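Local coordinates for protein mandalate racemase/muconate lactonizing enzyme (Unidentified, PDB 4E4U) that is a putative member of the mandelate racemase/muconate lactonizing enzyme family, probably catalysing a reaction on a carboxylate substrate as enolase-superfamily relatives do, at residues H177-E182 and G210-S215. Residues are numbered along the deposited sequence; the frame is centred on the assembly and turned at random.
Sequences HQLSLE and GQMVPS
H177 and M212 face each other as a single beta bridge, CA to CA 4.8 Å, and two backbone hydrogen bonds define it. H177 N donates to Q211 O at 2.8 Å with an N-H...O angle of 156°, and V213 N returns a bond of 3.1 Å to H177 O. The same H177 O also receives a CA-H...O contact from M212 CA.

The imidazole of H177 lies over Q211 O in van der Waals contact: the oxygen sits 3.2 Å above the ring plane, over its centre. ND1 is close to it but at a poor angle for bonding, and the backbone N-H of H177 is what bonds this oxygen.

Among side-chain polar groups, Q178 NE2 gives a 3.0 Å bond to S215 OG, which lies 4° out of the amide plane. NE2 also bonds Q305 OE1 of a second subunit, while Q178 OE1 accepts from R219. A methyl, V213 CG2, lies against NE2 of Q178 at 3.7 Å.

Apolar packing is supplied by L179, whose CD1 meets M212 SD at 3.5 Å and whose CG lies 3.7 Å from M212 CG.

The contact joins the loops leading into helices 181-198 and 214-224 of the TIM-barrel-like domain. The bridge's two N-H...O bonds set the relative position of these loops, and the buried Q178 amide, bonded at both ends, has its orientation fixed between the first turns of helix 214-224 and the second subunit.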
ATOM      1  N   HIS A 177      -6.502 -23.837  15.499  1.00 11.59           N
ATOM      2  CA  HIS A 177      -5.381 -24.567  16.076  1.00 11.13           C
ATOM      3  C   HIS A 177      -4.472 -25.085  14.955  1.00 10.25           C
ATOM      4  O   HIS A 177      -4.709 -24.821  13.770  1.00 11.54           O
ATOM      5  CB  HIS A 177      -5.870 -25.688  16.999  1.00 12.45           C
ATOM      6  CG  HIS A 177      -6.814 -26.644  16.340  1.00 13.18           C
ATOM      7  ND1 HIS A 177      -8.169 -26.633  16.580  1.00 13.48           N
ATOM      8  CD2 HIS A 177      -6.596 -27.623  15.433  1.00 13.92           C
ATOM      9  CE1 HIS A 177      -8.748 -27.581  15.861  1.00 13.47           C
ATOM     10  NE2 HIS A 177      -7.813 -28.194  15.154  1.00 14.02           N
ATOM     11  N   GLN A 178      -3.421 -25.801  15.328  1.00 10.32           N
ATOM     12  CA  GLN A 178      -2.425 -26.268  14.368  1.00 10.78           C
ATOM     13  C   GLN A 178      -2.573 -27.779  14.197  1.00 10.78           C
ATOM     14  O   GLN A 178      -2.271 -28.544  15.117  1.00 12.41           O
ATOM     15  CB  GLN A 178      -1.022 -25.894  14.864  1.00 11.34           C
ATOM     16  CG  GLN A 178       0.126 -26.272  13.929  1.00 11.15           C
ATOM     17  CD  GLN A 178       0.396 -25.268  12.805  1.00 10.59           C
ATOM     18  OE1 GLN A 178       0.706 -25.669  11.680  1.00 11.08           O
ATOM     19  NE2 GLN A 178       0.339 -23.972  13.113  1.00 11.19           N
ATOM     20  N   LEU A 179      -3.050 -28.212  13.029  1.00 10.55           N
ATOM     21  CA  LEU A 179      -3.301 -29.637  12.797  1.00 11.36           C
ATOM     22  C   LEU A 179      -2.037 -30.469  12.954  1.00 11.37           C
ATOM     23  O   LEU A 179      -0.961 -30.077  12.507  1.00 12.32           O
ATOM     24  CB  LEU A 179      -3.853 -29.880  11.393  1.00 11.89           C
ATOM     25  CG  LEU A 179      -5.147 -29.164  11.025  1.00 12.82           C
ATOM     26  CD1 LEU A 179      -5.554 -29.543   9.607  1.00 13.55           C
ATOM     27  CD2 LEU A 179      -6.257 -29.488  12.016  1.00 14.45           C
ATOM     28  N   SER A 180      -2.182 -31.635  13.574  1.00 11.79           N
ATOM     29  CA  SER A 180      -1.068 -32.566  13.721  1.00 12.32           C
ATOM     30  C   SER A 180      -0.674 -33.173  12.379  1.00 12.41           C
ATOM     31  O   SER A 180      -1.451 -33.162  11.425  1.00 12.40           O
ATOM     32  CB  SER A 180      -1.463 -33.707  14.654  1.00 12.63           C
ATOM     33  OG  SER A 180      -2.367 -34.574  13.991  1.00 13.71           O
ATOM     34  N   LEU A 181       0.530 -33.732  12.319  1.00 12.20           N
ATOM     35  CA  LEU A 181       0.975 -34.445  11.123  1.00 12.56           C
ATOM     36  C   LEU A 181       0.041 -35.596  10.759  1.00 13.38           C
ATOM     37  O   LEU A 181      -0.229 -35.824   9.584  1.00 13.78           O
ATOM     38  CB  LEU A 181       2.391 -34.983  11.308  1.00 13.07           C
ATOM     39  CG  LEU A 181       3.472 -33.906  11.341  1.00 13.17           C
ATOM     40  CD1 LEU A 181       4.755 -34.509  11.884  1.00 14.26           C
ATOM     41  CD2 LEU A 181       3.691 -33.308   9.956  1.00 14.49           C
ATOM     42  N   GLU A 182      -0.444 -36.334  11.753  1.00 13.37           N
ATOM     43  CA  GLU A 182      -1.349 -37.439  11.454  1.00 14.81           C
ATOM     44  C   GLU A 182      -2.651 -36.949  10.819  1.00 13.55           C
ATOM     45  O   GLU A 182      -3.188 -37.592   9.911  1.00 14.48           O
ATOM     46  CB  GLU A 182      -1.619 -38.270  12.700  1.00 17.70           C
ATOM     47  CG  GLU A 182      -0.429 -39.126  13.073  1.00 22.11           C
ATOM     48  CD  GLU A 182      -0.670 -39.964  14.301  1.00 27.77           C
ATOM     49  OE1 GLU A 182      -1.220 -39.431  15.292  1.00 30.45           O
ATOM     50  OE2 GLU A 182      -0.302 -41.154  14.272  1.00 30.33           O
ATOM     51  N   GLY A 210     -13.149 -24.162   9.589  1.00 10.97           N
ATOM     52  CA  GLY A 210     -12.406 -23.176  10.355  1.00 10.66           C
ATOM     53  C   GLY A 210     -11.592 -23.747  11.499  1.00 11.04           C
ATOM     54  O   GLY A 210     -11.388 -23.063  12.502  1.00 11.95           O
ATOM     55  N   GLN A 211     -11.103 -24.976  11.348  1.00 11.50           N
ATOM     56  CA  GLN A 211     -10.319 -25.611  12.407  1.00 11.86           C
ATOM     57  C   GLN A 211      -9.001 -24.896  12.677  1.00 11.60           C
ATOM     58  O   GLN A 211      -8.488 -24.947  13.789  1.00 12.24           O
ATOM     59  CB  GLN A 211      -9.977 -27.064  12.047  1.00 12.57           C
ATOM     60  CG  GLN A 211     -11.106 -28.067  12.166  1.00 13.09           C
ATOM     61  CD  GLN A 211     -11.877 -28.236  10.879  1.00 12.78           C
ATOM     62  OE1 GLN A 211     -11.926 -27.329  10.044  1.00 12.16           O
ATOM     63  NE2 GLN A 211     -12.504 -29.396  10.717  1.00 13.67           N
ATOM     64  N   MET A 212      -8.460 -24.243  11.654  1.00 10.81           N
ATOM     65  CA  MET A 212      -7.044 -23.896  11.624  1.00 10.86           C
ATOM     66  C   MET A 212      -6.718 -22.431  11.840  1.00 10.62           C
ATOM     67  O   MET A 212      -7.497 -21.546  11.480  1.00 11.04           O
ATOM     68  CB  MET A 212      -6.462 -24.310  10.268  1.00 11.60           C
ATOM     69  CG  MET A 212      -6.335 -25.806  10.108  1.00 13.31           C
ATOM     70  SD  MET A 212      -6.300 -26.330   8.408  1.00 17.61           S
ATOM     71  CE  MET A 212      -8.029 -26.109   8.038  1.00 18.71           C
ATOM     72  N   VAL A 213      -5.540 -22.190  12.404  1.00  9.75           N
ATOM     73  CA  VAL A 213      -4.886 -20.896  12.250  1.00 10.46           C
ATOM     74  C   VAL A 213      -4.308 -20.840  10.823  1.00  9.77           C
ATOM     75  O   VAL A 213      -4.080 -21.876  10.195  1.00 10.00           O
ATOM     76  CB  VAL A 213      -3.776 -20.676  13.302  1.00 11.20           C
ATOM     77  CG1 VAL A 213      -4.364 -20.660  14.700  1.00 13.13           C
ATOM     78  CG2 VAL A 213      -2.669 -21.734  13.186  1.00 11.01           C
ATOM     79  N   PRO A 214      -4.084 -19.630  10.288  1.00  9.55           N
ATOM     80  CA  PRO A 214      -3.617 -19.534   8.897  1.00  9.49           C
ATOM     81  C   PRO A 214      -2.334 -20.304   8.600  1.00  9.43           C
ATOM     82  O   PRO A 214      -2.225 -20.880   7.522  1.00  9.67           O
ATOM     83  CB  PRO A 214      -3.419 -18.024   8.675  1.00 10.97           C
ATOM     84  CG  PRO A 214      -3.619 -17.380   9.996  1.00 13.05           C
ATOM     85  CD  PRO A 214      -4.397 -18.313  10.863  1.00 10.69           C
ATOM     86  N   SER A 215      -1.385 -20.349   9.527  1.00  9.28           N
ATOM     87  CA  SER A 215      -0.135 -21.042   9.230  1.00  9.13           C
ATOM     88  C   SER A 215      -0.368 -22.544   9.013  1.00  9.34           C
ATOM     89  O   SER A 215       0.313 -23.185   8.196  1.00  9.69           O
ATOM     90  CB  SER A 215       0.908 -20.792  10.323  1.00 10.42           C
ATOM     91  OG  SER A 215       0.552 -21.453  11.523  1.00 11.18           O
TER